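Local coordinates for protein UDP-N-acetylenolpyruvoylglucosamine reductase (Listeria monocytogenes, PDB 3TX1) that reduces UDP-N-acetylenolpyruvoylglucosamine to UDP-N-acetylmuramate with NADPH and an FAD cofactor, a step of peptidoglycan biosynthesis in cell wall formation, at residues A[299-302]-A[303-306]. Sequence-based numbering, arbitrary orientation.
Sequences VQQT and VREK
Gln301 uses both ends of its amide to join Arg304 and Glu305 on the outer face of the last two turns of helix 289-307. CG of Gln301 lies anti to the backbone N (chi1 -175°) and the chain then bends at chi2, which carries the amide forward along the helix. Its OE1 accepts NE of Arg304 at 3.0 Å, the donor standing above the carbonyl plane rather than on a lone pair; NH1 of the same arginine adds a weak bond. On the other side NE2 of Gln301 gives a hydrogen bond to OE2 of Glu305, close to the amide plane and on the anti side of the carboxylate. Amide and guanidinium planes stand 64° apart. The Arg304 guanidinium also folds back over its own helix, with the carbonyl O of Gln300 3.6 Å above the centre of one face, and its NH2 forms a salt bridge with Glu310.

The backbone supplies the i to i+4 pattern of an alpha-helix. Val303 N bonds Val299 O at 2.8 Å and Arg304 N bonds Gln300 O. Near the end Thr302 O accepts Lys306 N and, weakly, Glu305 N.

The apolar face is turned inward: Val299 CG1 lies 4.2 Å from Val303 CG2, the two side chains running side by side, with Leu263 against Val299 and Ser261 and Leu311 against Val303.

The helix is thus amphipathic within the C-terminal domain, its valines buried and its outer face tied by a neutral amide between a cation and an anion, whose opposite charges would probably polarise that amide.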
loop_
_atom_site.group_PDB
_atom_site.type_symbol
_atom_site.label_atom_id
_atom_site.label_comp_id
_atom_site.label_asym_id
_atom_site.label_seq_id
_atom_site.Cartn_x
_atom_site.Cartn_y
_atom_site.Cartn_z
ATOM N N VAL A 299 1.606 12.512 -18.702
ATOM C CA VAL A 299 2.041 13.518 -17.766
ATOM C C VAL A 299 3.558 13.533 -17.735
ATOM O O VAL A 299 4.174 14.579 -17.937
ATOM C CB VAL A 299 1.507 13.239 -16.356
ATOM C CG1 VAL A 299 2.314 13.991 -15.308
ATOM C CG2 VAL A 299 0.020 13.553 -16.262
ATOM N N GLN A 300 4.159 12.375 -17.500
ATOM C CA GLN A 300 5.603 12.259 -17.504
ATOM C C GLN A 300 6.141 12.881 -18.760
ATOM O O GLN A 300 7.080 13.666 -18.730
ATOM C CB GLN A 300 5.994 10.800 -17.520
ATOM C CG GLN A 300 5.829 10.101 -16.191
ATOM C CD GLN A 300 6.352 8.676 -16.203
ATOM O OE1 GLN A 300 5.895 7.836 -16.976
ATOM N NE2 GLN A 300 7.281 8.387 -15.303
ATOM N N GLN A 301 5.545 12.542 -19.886
ATOM C CA GLN A 301 6.062 13.063 -21.142
ATOM C C GLN A 301 5.898 14.567 -21.308
ATOM O O GLN A 301 6.787 15.213 -21.820
ATOM C CB GLN A 301 5.454 12.328 -22.338
ATOM C CG GLN A 301 6.063 12.781 -23.640
ATOM C CD GLN A 301 7.565 12.584 -23.665
ATOM O OE1 GLN A 301 8.125 11.762 -22.912
ATOM N NE2 GLN A 301 8.237 13.341 -24.530
ATOM N N THR A 302 4.767 15.116 -20.884
ATOM C CA THR A 302 4.498 16.530 -21.055
ATOM C C THR A 302 5.389 17.331 -20.110
ATOM O O THR A 302 5.929 18.388 -20.437
ATOM C CB THR A 302 3.037 16.781 -20.721
ATOM O OG1 THR A 302 2.233 15.956 -21.563
ATOM C CG2 THR A 302 2.652 18.195 -20.956
ATOM N N VAL A 303 5.567 16.820 -18.911
ATOM C CA VAL A 303 6.391 17.539 -17.981
ATOM C C VAL A 303 7.820 17.627 -18.440
ATOM O O VAL A 303 8.443 18.671 -18.273
ATOM C CB VAL A 303 6.315 16.973 -16.564
ATOM C CG1 VAL A 303 7.340 17.653 -15.687
ATOM C CG2 VAL A 303 4.915 17.205 -16.046
ATOM N N ARG A 304 8.347 16.563 -19.036
ATOM C CA ARG A 304 9.744 16.616 -19.399
ATOM C C ARG A 304 9.937 17.523 -20.631
ATOM O O ARG A 304 11.033 18.018 -20.907
ATOM C CB ARG A 304 10.350 15.219 -19.509
ATOM C CG ARG A 304 10.587 14.694 -20.887
ATOM C CD ARG A 304 11.297 13.332 -20.863
ATOM N NE ARG A 304 10.361 12.197 -20.920
ATOM C CZ ARG A 304 9.902 11.516 -19.868
ATOM N NH1 ARG A 304 9.042 10.504 -20.063
ATOM N NH2 ARG A 304 10.307 11.823 -18.633
ATOM N N GLU A 305 8.853 17.807 -21.339
ATOM C CA GLU A 305 8.977 18.671 -22.492
ATOM C C GLU A 305 8.970 20.127 -22.130
ATOM O O GLU A 305 9.672 20.903 -22.755
ATOM C CB GLU A 305 7.932 18.354 -23.539
ATOM C CG GLU A 305 8.219 17.039 -24.225
ATOM C CD GLU A 305 7.090 16.587 -25.129
ATOM O OE1 GLU A 305 6.178 17.408 -25.451
ATOM O OE2 GLU A 305 7.115 15.389 -25.512
ATOM N N LYS A 306 8.222 20.492 -21.098
ATOM C CA LYS A 306 8.139 21.882 -20.667
ATOM C C LYS A 306 9.231 22.279 -19.701
ATOM O O LYS A 306 9.617 23.429 -19.679
ATOM C CB LYS A 306 6.817 22.158 -19.955
ATOM C CG LYS A 306 5.567 21.664 -20.670
ATOM C CD LYS A 306 5.204 22.474 -21.900
ATOM C CE LYS A 306 3.854 22.023 -22.427
ATOM N NZ LYS A 306 2.739 22.178 -21.448
#